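Local atomic coordinates of pyrrolidone-carboxylate peptidase (Deinococcus radiodurans R1, PDB entry 5Z48), a protein that removes an N-terminal pyroglutamyl (5-oxoprolyl) group from peptides, generally when the second residue is not proline, acting as a cysteine peptidase. Residues L44-V47 with A51-A54; E12-H17 with G142-N147; T5-G10 with T57-E62; Q105-D110 with C146-Y151. All blocks are in the same frame, centred on the assembly; numbering follows the deposited sequence.

Contact 1. Residues L44-V47 with A51-A54; sequences LLPV and AAGA. With PCA (pyroglutamic acid), chain I.
The pyrrolidine ring of Pro46, puckered at CG, meets the helix with its CG-CD edge, lying against the backbone and methyl groups of Ala51 and Ala52. Its CG reaches Ala51 CB at 3.7 Å and comes as near to Ala52 N, while CD sits beside Ala52 CA. The lactam ring of the bound pyroglutamate is the flat group here, reached from the other side of the backbone by Val47: CG2 approaches ligand CG at 3.8 Å and CG1 approaches ligand CB at 3.9 Å. Val47 CG1 is anti to its own backbone N (chi1 -172°), which lets both methyl groups front the ligand while the CB bond points away from residues 51-54. Ala52 CB closes the join, packing on Pro46 O at 3.4 Å and on Leu45 CB at 4.4 Å. Leu45 CD2 stands off Ala52 O at 4.1 Å, and the side chain also touches Thr9 and Phe11 of strand 5-11. This is the turn of a beta-alpha unit: strand 38-45 ends, the chain reverses, and helix 49-63 begins, with Ala51 N held by the Glu48 carboxylate. No hydrogen bond links the two segments, so the join rests on shape: the small alanine methyls let the helix come close to the proline, which has no amide N-H to offer, while valine lends the pocket an apolar wall.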
loop_
_atom_site.group_PDB
_atom_site.type_symbol
_atom_site.label_atom_id
_atom_site.label_comp_id
_atom_site.label_asym_id
_atom_site.label_seq_id
_atom_site.Cartn_x
_atom_site.Cartn_y
_atom_site.Cartn_z
ATOM N N LEU B 44 0.012 17.340 27.178
ATOM C CA LEU B 44 -0.491 17.385 25.822
ATOM C C LEU B 44 -0.035 18.662 25.142
ATOM O O LEU B 44 -0.002 19.734 25.751
ATOM C CB LEU B 44 -2.004 17.300 25.814
ATOM C CG LEU B 44 -2.506 15.961 26.332
ATOM C CD1 LEU B 44 -4.007 15.923 26.064
ATOM C CD2 LEU B 44 -1.793 14.744 25.707
ATOM N N LEU B 45 0.355 18.521 23.886
ATOM C CA LEU B 45 0.762 19.645 23.053
ATOM C C LEU B 45 -0.283 19.966 21.983
ATOM O O LEU B 45 -0.938 19.061 21.436
ATOM C CB LEU B 45 2.084 19.312 22.350
ATOM C CG LEU B 45 3.238 18.966 23.327
ATOM C CD1 LEU B 45 4.502 18.539 22.557
ATOM C CD2 LEU B 45 3.620 20.142 24.213
ATOM N N PRO B 46 -0.430 21.243 21.624
ATOM C CA PRO B 46 -1.296 21.587 20.496
ATOM C C PRO B 46 -0.620 21.241 19.173
ATOM O O PRO B 46 0.609 21.203 19.063
ATOM C CB PRO B 46 -1.466 23.101 20.635
ATOM C CG PRO B 46 -0.104 23.525 21.232
ATOM C CD PRO B 46 0.255 22.409 22.196
ATOM N N VAL B 47 -1.446 21.006 18.142
ATOM C CA VAL B 47 -0.913 20.714 16.796
ATOM C C VAL B 47 -0.744 22.038 16.067
ATOM O O VAL B 47 -1.501 22.377 15.148
ATOM C CB VAL B 47 -1.812 19.736 16.026
ATOM C CG1 VAL B 47 -1.133 19.314 14.738
ATOM C CG2 VAL B 47 -1.996 18.480 16.838
ATOM N N ALA B 51 3.012 27.321 19.285
ATOM C CA ALA B 51 2.540 27.053 20.642
ATOM C C ALA B 51 3.116 25.748 21.181
ATOM O O ALA B 51 3.407 25.636 22.382
ATOM C CB ALA B 51 1.012 27.031 20.681
ATOM N N ALA B 52 3.274 24.737 20.312
ATOM C CA ALA B 52 3.849 23.477 20.771
ATOM C C ALA B 52 5.300 23.671 21.209
ATOM O O ALA B 52 5.709 23.138 22.250
ATOM C CB ALA B 52 3.738 22.408 19.682
ATOM N N GLY B 53 6.080 24.455 20.454
ATOM C CA GLY B 53 7.444 24.729 20.864
ATOM C C GLY B 53 7.526 25.479 22.181
ATOM O O GLY B 53 8.377 25.160 23.028
ATOM N N ALA B 54 6.661 26.492 22.364
ATOM C CA ALA B 54 6.682 27.262 23.603
ATOM C C ALA B 54 6.318 26.368 24.780
ATOM O O ALA B 54 6.946 26.443 25.847
ATOM C CB ALA B 54 5.722 28.436 23.514
HETATM N N PCA I . 0.636 13.603 14.206
HETATM C CA PCA I . 1.014 14.730 13.359
HETATM C CB PCA I . 0.842 16.013 14.190
HETATM C CG PCA I . 0.192 15.628 15.520
HETATM C CD PCA I . 0.166 14.122 15.462
HETATM O OE PCA I . -0.239 13.441 16.410
HETATM C C PCA I . 2.430 14.514 12.791
HETATM O O PCA I . 3.208 15.444 12.553
HETATM O OXT PCA I . 2.860 13.343 12.587
#

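Contact 2. Residues E12-H17 with G142-N147; sequences EPFHTH and GLYVCN. With PCA (pyroglutamic acid), chain I.
Phe14 and Tyr144 flank the bound pyroglutamate, forming part of the substrate pocket of this C15-family cysteine peptidase. The ligand lies over one face of the Phe14 ring, with CE1 3.3 Å from lactam CD and CZ 3.5 Å from lactam N. Tyr144 presents its edge to the carboxylate, CD2 lying 3.2 Å from ligand O, which also accepts a fairly straight hydrogen bond from Cys146 N (3.0 Å, 162°). Cys146 is probably the nucleophile, as in related C15 peptidases, and a backbone N-H on this oxygen, at the start of helix 145-159 where Tyr144 takes the N-cap position, is consistent with an oxyanion hole. Between the two rings the planes are inclined at 52°, and Phe14 CD2 meets Tyr144 OH at 3.7 Å. Phe14 holds its ring inward because CG lies between the backbone N and the carbonyl carbon (chi1 65°). Replacing Phe14 by an alanine would probably strip the lactam of its aromatic cover and leave the edge of Tyr144 without its neighbour. In the second shell, His17 CD2 backs the opposite face of Phe14, Val145 CG2 covers a face of Tyr144 over its centre, and Phe92 meets the tyrosine ring edge-to-face. The tyrosine hydroxyl is bonded to Pro95 O. Phe14 itself begins a type II' beta turn, closed by the hydrogen bond from His17 N to Phe14 O at 3.0 Å.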
loop_
_atom_site.group_PDB
_atom_site.type_symbol
_atom_site.label_atom_id
_atom_site.label_comp_id
_atom_site.label_asym_id
_atom_site.label_seq_id
_atom_site.Cartn_x
_atom_site.Cartn_y
_atom_site.Cartn_z
ATOM N N GLU B 12 -2.938 16.773 20.645
ATOM C CA GLU B 12 -4.407 16.887 20.473
ATOM C C GLU B 12 -4.884 16.335 19.120
ATOM O O GLU B 12 -4.089 16.136 18.194
ATOM C CB GLU B 12 -4.826 18.340 20.584
ATOM C CG GLU B 12 -4.432 18.987 21.889
ATOM C CD GLU B 12 -4.791 20.471 21.950
ATOM O OE1 GLU B 12 -5.363 21.022 20.986
ATOM O OE2 GLU B 12 -4.438 21.100 22.971
ATOM N N PRO B 13 -6.199 16.103 18.962
ATOM C CA PRO B 13 -6.720 15.744 17.633
ATOM C C PRO B 13 -6.440 16.854 16.633
ATOM O O PRO B 13 -6.292 18.025 16.988
ATOM C CB PRO B 13 -8.225 15.572 17.859
ATOM C CG PRO B 13 -8.361 15.308 19.360
ATOM C CD PRO B 13 -7.268 16.158 19.977
ATOM N N PHE B 14 -6.368 16.467 15.361
ATOM C CA PHE B 14 -6.072 17.402 14.291
ATOM C C PHE B 14 -6.654 16.833 13.009
ATOM O O PHE B 14 -7.048 15.660 12.947
ATOM C CB PHE B 14 -4.548 17.629 14.143
ATOM C CG PHE B 14 -3.816 16.404 13.709
ATOM C CD1 PHE B 14 -3.574 15.384 14.623
ATOM C CD2 PHE B 14 -3.431 16.245 12.382
ATOM C CE1 PHE B 14 -2.902 14.222 14.229
ATOM C CE2 PHE B 14 -2.766 15.081 11.958
ATOM C CZ PHE B 14 -2.524 14.065 12.893
ATOM N N HIS B 15 -6.700 17.684 11.990
ATOM C CA HIS B 15 -7.202 17.298 10.661
ATOM C C HIS B 15 -8.635 16.775 10.834
ATOM O O HIS B 15 -9.437 17.402 11.545
ATOM C CB HIS B 15 -6.196 16.306 10.054
ATOM C CG HIS B 15 -6.423 16.019 8.606
ATOM N ND1 HIS B 15 -6.491 17.009 7.652
ATOM C CD2 HIS B 15 -6.562 14.844 7.948
ATOM C CE1 HIS B 15 -6.675 16.460 6.465
ATOM N NE2 HIS B 15 -6.718 15.147 6.618
ATOM N N THR B 16 -8.984 15.650 10.202
ATOM C CA THR B 16 -10.319 15.071 10.306
ATOM C C THR B 16 -10.412 14.017 11.401
ATOM O O THR B 16 -11.465 13.357 11.523
ATOM C CB THR B 16 -10.722 14.459 8.970
ATOM O OG1 THR B 16 -9.693 13.552 8.556
ATOM C CG2 THR B 16 -10.874 15.558 7.921
ATOM N N HIS B 17 -9.354 13.853 12.201
ATOM C CA HIS B 17 -9.329 12.814 13.232
ATOM C C HIS B 17 -10.064 13.294 14.484
ATOM O O HIS B 17 -9.754 14.382 15.004
ATOM C CB HIS B 17 -7.875 12.438 13.581
ATOM C CG HIS B 17 -7.031 12.127 12.374
ATOM N ND1 HIS B 17 -7.357 11.136 11.469
ATOM C CD2 HIS B 17 -5.881 12.683 11.927
ATOM C CE1 HIS B 17 -6.436 11.091 10.518
ATOM N NE2 HIS B 17 -5.523 12.014 10.782
ATOM N N GLY B 142 8.134 12.786 8.922
ATOM C CA GLY B 142 7.443 13.855 8.206
ATOM C C GLY B 142 8.106 15.196 8.513
ATOM O O GLY B 142 9.113 15.247 9.185
ATOM N N LEU B 143 7.531 16.276 7.952
ATOM C CA LEU B 143 7.990 17.645 8.220
ATOM C C LEU B 143 6.849 18.492 8.806
ATOM O O LEU B 143 6.817 19.703 8.646
ATOM C CB LEU B 143 8.604 18.276 6.959
ATOM C CG LEU B 143 9.852 17.494 6.482
ATOM C CD1 LEU B 143 10.347 18.203 5.226
ATOM C CD2 LEU B 143 10.984 17.448 7.513
ATOM N N TYR B 144 5.907 17.830 9.513
ATOM C CA TYR B 144 4.767 18.477 10.144
ATOM C C TYR B 144 5.096 18.714 11.623
ATOM O O TYR B 144 6.258 18.904 11.960
ATOM C CB TYR B 144 3.531 17.603 9.908
ATOM C CG TYR B 144 2.118 18.138 10.200
ATOM C CD1 TYR B 144 1.632 19.364 9.720
ATOM C CD2 TYR B 144 1.240 17.334 10.899
ATOM C CE1 TYR B 144 0.310 19.769 9.959
ATOM C CE2 TYR B 144 -0.082 17.730 11.145
ATOM C CZ TYR B 144 -0.546 18.937 10.666
ATOM O OH TYR B 144 -1.856 19.303 10.905
ATOM N N VAL B 145 4.103 18.728 12.500
ATOM C CA VAL B 145 4.361 19.241 13.853
ATOM C C VAL B 145 5.117 18.218 14.708
ATOM O O VAL B 145 5.903 18.619 15.583
ATOM C CB VAL B 145 3.043 19.716 14.520
ATOM C CG1 VAL B 145 3.325 20.507 15.830
ATOM C CG2 VAL B 145 2.238 20.653 13.609
ATOM N N CYS B 146 4.941 16.896 14.478
ATOM C CA CYS B 146 5.713 15.905 15.238
ATOM C C CYS B 146 7.204 16.036 14.958
ATOM O O CYS B 146 8.022 16.066 15.873
ATOM C CB CYS B 146 5.251 14.484 14.889
ATOM S SG CYS B 146 3.538 14.148 15.492
ATOM N N ASN B 147 7.581 16.111 13.683
ATOM C CA ASN B 147 8.984 16.363 13.391
ATOM C C ASN B 147 9.471 17.655 14.026
ATOM O O ASN B 147 10.589 17.714 14.566
ATOM C CB ASN B 147 9.165 16.451 11.885
ATOM C CG ASN B 147 10.594 16.825 11.511
ATOM O OD1 ASN B 147 11.485 15.950 11.540
ATOM N ND2 ASN B 147 10.822 18.087 11.187
HETATM N N PCA I . 0.636 13.603 14.206
HETATM C CA PCA I . 1.014 14.730 13.359
HETATM C CB PCA I . 0.842 16.013 14.190
HETATM C CG PCA I . 0.192 15.628 15.520
HETATM C CD PCA I . 0.166 14.122 15.462
HETATM O OE PCA I . -0.239 13.441 16.410
HETATM C C PCA I . 2.430 14.514 12.791
HETATM O O PCA I . 3.208 15.444 12.553
HETATM O OXT PCA I . 2.860 13.343 12.587
#

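Contact 3. Residues T5-G10 with T57-E62; sequences TLLLTG and TRLLSE
Leu7 and Thr9 of strand 5-11 form the sheet side of a helix-on-sheet layer, with Leu59 and Leu60 of helix 49-63 packed against them. Leu7 does most of the touching. Its CG is anti to the backbone N (chi1 173°), which carries both methyls out toward the helix: CD2 rests between Leu59 CB at 3.9 Å and Leu60 CD2 at 4.0 Å, and CD1 reaches Leu59 CD2 at 4.2 Å. The side chain crosses each of these leucines at about a right angle. Further along the strand, Thr9 offers its methyl, with CG2 standing 4.3 Å from Leu59 CD1. The first bond of Leu60 does not aim at the strand, yet its end comes nearer, and CD2 closes on Leu7. The two segments run nearly antiparallel, at 170°, with axes 10.3 Å apart. That geometry belongs to a beta-alpha-beta crossover: helix 49-63 carries the chain from strand 38-45 to strand 67-73, passing over strand 5-11, which lies between them and is parallel to both. Side chains alternate along the strand, Leu6 and Leu8 touching helix 194-211 on the other face of the sheet, which gives the three layers of an alpha/beta/alpha sandwich. Leu59 also touches Ala43 of strand 38-45, whereas Leu60 leans on Val68 of strand 67-73 and on Trp156 of helix 145-159.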
loop_
_atom_site.group_PDB
_atom_site.type_symbol
_atom_site.label_atom_id
_atom_site.label_comp_id
_atom_site.label_asym_id
_atom_site.label_seq_id
_atom_site.Cartn_x
_atom_site.Cartn_y
_atom_site.Cartn_z
ATOM N N THR B 5 12.619 12.190 36.283
ATOM C CA THR B 5 11.348 12.304 35.588
ATOM C C THR B 5 11.523 11.946 34.123
ATOM O O THR B 5 12.430 12.463 33.463
ATOM C CB THR B 5 10.816 13.731 35.657
ATOM O OG1 THR B 5 10.585 14.062 37.034
ATOM C CG2 THR B 5 9.526 13.906 34.823
ATOM N N LEU B 6 10.650 11.088 33.611
ATOM C CA LEU B 6 10.539 10.924 32.163
ATOM C C LEU B 6 9.405 11.832 31.697
ATOM O O LEU B 6 8.267 11.726 32.187
ATOM C CB LEU B 6 10.286 9.468 31.770
ATOM C CG LEU B 6 10.144 9.265 30.240
ATOM C CD1 LEU B 6 10.875 8.019 29.766
ATOM C CD2 LEU B 6 8.710 9.154 29.844
ATOM N N LEU B 7 9.723 12.779 30.805
ATOM C CA LEU B 7 8.694 13.641 30.222
ATOM C C LEU B 7 8.038 12.919 29.059
ATOM O O LEU B 7 8.720 12.542 28.117
ATOM C CB LEU B 7 9.309 14.965 29.752
ATOM C CG LEU B 7 8.365 15.902 28.971
ATOM C CD1 LEU B 7 7.227 16.356 29.864
ATOM C CD2 LEU B 7 9.144 17.142 28.441
ATOM N N LEU B 8 6.720 12.725 29.120
ATOM C CA LEU B 8 5.964 12.020 28.087
ATOM C C LEU B 8 4.956 12.983 27.492
ATOM O O LEU B 8 4.170 13.557 28.226
ATOM C CB LEU B 8 5.246 10.818 28.701
ATOM C CG LEU B 8 4.259 10.082 27.784
ATOM C CD1 LEU B 8 4.966 9.518 26.519
ATOM C CD2 LEU B 8 3.583 8.949 28.548
ATOM N N THR B 9 5.005 13.219 26.165
ATOM C CA THR B 9 4.011 14.120 25.574
ATOM C C THR B 9 3.184 13.400 24.514
ATOM O O THR B 9 3.628 12.425 23.915
ATOM C CB THR B 9 4.658 15.372 24.961
ATOM O OG1 THR B 9 5.475 15.024 23.824
ATOM C CG2 THR B 9 5.551 16.063 25.963
ATOM N N GLY B 10 1.960 13.896 24.315
ATOM C CA GLY B 10 1.122 13.499 23.192
ATOM C C GLY B 10 0.553 14.756 22.558
ATOM O O GLY B 10 0.773 15.860 23.041
ATOM N N THR B 57 9.293 23.865 25.431
ATOM C CA THR B 57 10.387 24.552 26.116
ATOM C C THR B 57 10.081 24.731 27.591
ATOM O O THR B 57 10.948 24.493 28.448
ATOM C CB THR B 57 10.661 25.902 25.463
ATOM O OG1 THR B 57 11.301 25.693 24.196
ATOM C CG2 THR B 57 11.589 26.729 26.304
ATOM N N ARG B 58 8.854 25.154 27.919
ATOM C CA ARG B 58 8.514 25.308 29.335
ATOM C C ARG B 58 8.614 23.974 30.080
ATOM O O ARG B 58 9.133 23.924 31.204
ATOM C CB ARG B 58 7.125 25.937 29.462
ATOM C CG ARG B 58 6.591 26.021 30.864
ATOM C CD ARG B 58 5.269 26.746 30.833
ATOM N NE ARG B 58 5.004 27.432 32.088
ATOM N N LEU B 59 8.126 22.890 29.475
ATOM C CA LEU B 59 8.225 21.577 30.112
ATOM C C LEU B 59 9.684 21.155 30.315
ATOM O O LEU B 59 10.056 20.651 31.389
ATOM C CB LEU B 59 7.477 20.528 29.272
ATOM C CG LEU B 59 5.958 20.604 29.277
ATOM C CD1 LEU B 59 5.410 19.839 28.022
ATOM C CD2 LEU B 59 5.374 20.055 30.587
ATOM N N LEU B 60 10.527 21.326 29.287
ATOM C CA LEU B 60 11.930 20.935 29.421
ATOM C C LEU B 60 12.632 21.742 30.506
ATOM O O LEU B 60 13.408 21.201 31.308
ATOM C CB LEU B 60 12.647 21.113 28.088
ATOM C CG LEU B 60 12.177 20.177 26.998
ATOM C CD1 LEU B 60 12.770 20.633 25.622
ATOM C CD2 LEU B 60 12.644 18.731 27.292
ATOM N N SER B 61 12.330 23.039 30.578
ATOM C CA SER B 61 12.956 23.908 31.572
ATOM C C SER B 61 12.439 23.621 32.987
ATOM O O SER B 61 13.216 23.560 33.949
ATOM C CB SER B 61 12.685 25.367 31.192
ATOM O OG SER B 61 13.477 26.236 31.964
ATOM N N GLU B 62 11.118 23.514 33.146
ATOM C CA GLU B 62 10.532 23.418 34.476
ATOM C C GLU B 62 10.649 22.005 35.048
ATOM O O GLU B 62 10.802 21.843 36.263
ATOM C CB GLU B 62 9.067 23.835 34.418
ATOM C CG GLU B 62 8.877 25.317 34.103
ATOM C CD GLU B 62 7.425 25.742 34.061
ATOM O OE1 GLU B 62 7.178 26.963 34.005
ATOM O OE2 GLU B 62 6.532 24.872 34.117
#

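Contact 4. Residues Q105-D110 with C146-Y151; sequences QPIEPD and CNFVLY. With PCA (pyroglutamic acid), chain I.
Ile107 drives its branched side chain between Phe148 and Tyr151 of helix 145-159. From CB, which points at the helix, the chain divides. The CG2 methyl, anti to the backbone N, spreads between both rings, 3.9 Å from Phe148 CE2 and also 3.9 Å from Tyr151 CD1. The other branch starts with CG1, which passes Phe148 CD2 at 4.0 Å and continues extended (chi2 177°) to the tip. There CD1 comes to 3.8 Å from Phe148 CD2 and rests against CB and CD1 of Tyr151. Asn147 ND2, bonded to Val87 O, lies 4.4 Å from Ile107 CD1. Both rings are met aslant, and the isoleucine and tyrosine side chains run past each other in opposite directions. The segment holds strand 105-106, which pairs antiparallel with strand 80-90, and the loop that follows it, so the contact joins the edge of the sheet to the helix on which the presumed nucleophile, Cys146, sits. Met90 of strand 80-90 touches both Ile107 and Phe148. Cutting Ile107 back to an alanine would probably open a gap between the phenylalanine and tyrosine rings and leave the 105-110 segment less firmly seated on the helix. A water links the segments beside this apolar patch: it accepts from Glu108 N at 2.9 Å and donates a weak bond to Tyr151 OH at 3.1 Å. That hydroxyl is also hydrogen-bonded to Pro112 O, and the Tyr151 ring meets Tyr115 edge-to-face.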
loop_
_atom_site.group_PDB
_atom_site.type_symbol
_atom_site.label_atom_id
_atom_site.label_comp_id
_atom_site.label_asym_id
_atom_site.label_seq_id
_atom_site.Cartn_x
_atom_site.Cartn_y
_atom_site.Cartn_z
ATOM N N GLN B 105 10.413 25.531 5.003
ATOM C CA GLN B 105 10.796 26.600 5.929
ATOM C C GLN B 105 11.808 26.098 6.955
ATOM O O GLN B 105 11.490 25.175 7.723
ATOM C CB GLN B 105 9.550 27.145 6.623
ATOM C CG GLN B 105 9.818 28.287 7.587
ATOM C CD GLN B 105 10.237 29.583 6.901
ATOM O OE1 GLN B 105 9.838 29.876 5.770
ATOM N NE2 GLN B 105 11.105 30.334 7.566
ATOM N N PRO B 106 13.014 26.671 7.029
ATOM C CA PRO B 106 13.959 26.257 8.078
ATOM C C PRO B 106 13.409 26.571 9.460
ATOM O O PRO B 106 12.810 27.622 9.694
ATOM C CB PRO B 106 15.223 27.070 7.778
ATOM C CG PRO B 106 15.099 27.390 6.250
ATOM C CD PRO B 106 13.606 27.625 6.075
ATOM N N ILE B 107 13.624 25.641 10.394
ATOM C CA ILE B 107 13.082 25.848 11.736
ATOM C C ILE B 107 13.872 26.921 12.480
ATOM O O ILE B 107 13.296 27.775 13.159
ATOM C CB ILE B 107 13.058 24.514 12.510
ATOM C CG1 ILE B 107 11.992 23.587 11.913
ATOM C CG2 ILE B 107 12.830 24.775 14.002
ATOM C CD1 ILE B 107 11.910 22.159 12.568
ATOM N N GLU B 108 15.199 26.910 12.343
ATOM C CA GLU B 108 16.061 27.791 13.128
ATOM C C GLU B 108 17.199 28.296 12.262
ATOM O O GLU B 108 17.938 27.489 11.686
ATOM C CB GLU B 108 16.621 27.011 14.331
ATOM C CG GLU B 108 17.368 27.825 15.333
ATOM C CD GLU B 108 16.461 28.298 16.432
ATOM O OE1 GLU B 108 16.583 29.477 16.782
ATOM O OE2 GLU B 108 15.612 27.503 16.931
ATOM N N PRO B 109 17.383 29.612 12.152
ATOM C CA PRO B 109 18.556 30.124 11.437
ATOM C C PRO B 109 19.829 29.673 12.143
ATOM O O PRO B 109 19.887 29.611 13.373
ATOM C CB PRO B 109 18.376 31.648 11.497
ATOM C CG PRO B 109 17.463 31.892 12.700
ATOM C CD PRO B 109 16.559 30.676 12.759
ATOM N N ASP B 110 20.820 29.272 11.351
ATOM C CA ASP B 110 22.169 29.003 11.861
ATOM C C ASP B 110 22.202 27.836 12.837
ATOM O O ASP B 110 22.873 27.897 13.861
ATOM C CB ASP B 110 22.787 30.245 12.509
ATOM C CG ASP B 110 22.785 31.430 11.593
ATOM O OD1 ASP B 110 23.106 31.236 10.398
ATOM O OD2 ASP B 110 22.459 32.548 12.053
ATOM N N CYS B 146 4.941 16.896 14.478
ATOM C CA CYS B 146 5.713 15.905 15.238
ATOM C C CYS B 146 7.204 16.036 14.958
ATOM O O CYS B 146 8.022 16.066 15.873
ATOM C CB CYS B 146 5.251 14.484 14.889
ATOM S SG CYS B 146 3.538 14.148 15.492
ATOM N N ASN B 147 7.581 16.111 13.683
ATOM C CA ASN B 147 8.984 16.363 13.391
ATOM C C ASN B 147 9.471 17.655 14.026
ATOM O O ASN B 147 10.589 17.714 14.566
ATOM C CB ASN B 147 9.165 16.451 11.885
ATOM C CG ASN B 147 10.594 16.825 11.511
ATOM O OD1 ASN B 147 11.485 15.950 11.540
ATOM N ND2 ASN B 147 10.822 18.087 11.187
ATOM N N PHE B 148 8.656 18.715 13.950
ATOM C CA PHE B 148 9.044 20.004 14.525
ATOM C C PHE B 148 9.410 19.855 15.997
ATOM O O PHE B 148 10.445 20.388 16.419
ATOM C CB PHE B 148 7.929 21.031 14.328
ATOM C CG PHE B 148 8.157 22.312 15.074
ATOM C CD1 PHE B 148 7.715 22.452 16.402
ATOM C CD2 PHE B 148 8.869 23.332 14.472
ATOM C CE1 PHE B 148 7.963 23.626 17.109
ATOM C CE2 PHE B 148 9.112 24.527 15.180
ATOM C CZ PHE B 148 8.668 24.646 16.496
ATOM N N VAL B 149 8.588 19.141 16.797
ATOM C CA VAL B 149 8.883 19.109 18.236
ATOM C C VAL B 149 10.078 18.210 18.525
ATOM O O VAL B 149 10.823 18.454 19.496
ATOM C CB VAL B 149 7.656 18.732 19.097
ATOM C CG1 VAL B 149 6.545 19.800 19.032
ATOM C CG2 VAL B 149 7.090 17.327 18.783
ATOM N N LEU B 150 10.328 17.213 17.668
ATOM C CA LEU B 150 11.495 16.357 17.832
ATOM C C LEU B 150 12.759 17.170 17.633
ATOM O O LEU B 150 13.644 17.184 18.494
ATOM C CB LEU B 150 11.433 15.191 16.834
ATOM C CG LEU B 150 12.639 14.260 16.846
ATOM C CD1 LEU B 150 12.886 13.657 18.251
ATOM C CD2 LEU B 150 12.515 13.171 15.792
ATOM N N TYR B 151 12.825 17.916 16.514
ATOM C CA TYR B 151 13.956 18.808 16.280
ATOM C C TYR B 151 14.058 19.841 17.396
ATOM O O TYR B 151 15.156 20.110 17.914
ATOM C CB TYR B 151 13.809 19.480 14.904
ATOM C CG TYR B 151 14.963 20.379 14.550
ATOM C CD1 TYR B 151 15.046 21.688 15.031
ATOM C CD2 TYR B 151 15.991 19.928 13.718
ATOM C CE1 TYR B 151 16.134 22.507 14.736
ATOM C CE2 TYR B 151 17.075 20.738 13.378
ATOM C CZ TYR B 151 17.154 22.028 13.899
ATOM O OH TYR B 151 18.227 22.844 13.603
HETATM N N PCA I . 0.636 13.603 14.206
HETATM C CA PCA I . 1.014 14.730 13.359
HETATM C CB PCA I . 0.842 16.013 14.190
HETATM C CG PCA I . 0.192 15.628 15.520
HETATM C CD PCA I . 0.166 14.122 15.462
HETATM O OE PCA I . -0.239 13.441 16.410
HETATM C C PCA I . 2.430 14.514 12.791
HETATM O O PCA I . 3.208 15.444 12.553
HETATM O OXT PCA I . 2.860 13.343 12.587
HETATM O O HOH W 1 16.598 24.521 11.534
#

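In the fold
Contacts 1, 2 and 4 each include a residue that touches the bound pyroglutamate, whereas contact 3, where helix 49-63 packs on the sheet, does not, its Thr9 side chain lying about 9 Å from it. Contact 1 is the hub, its centre about 11 Å from those of contacts 2 and 3 and about 13 Å from that of contact 4. It meets contact 2 where Val47 CG1 packs on Val145 CG2 at 3.8 Å, and contact 3 where Leu45 N probably bonds to Gly10 O at 2.8 Å. Ala52 CB on Val149 CG1, 3.9 Å apart, joins it to helix 145-159. Contacts 2 and 4 share Cys146 and Asn147, so that helix links pocket and 105-110 segment.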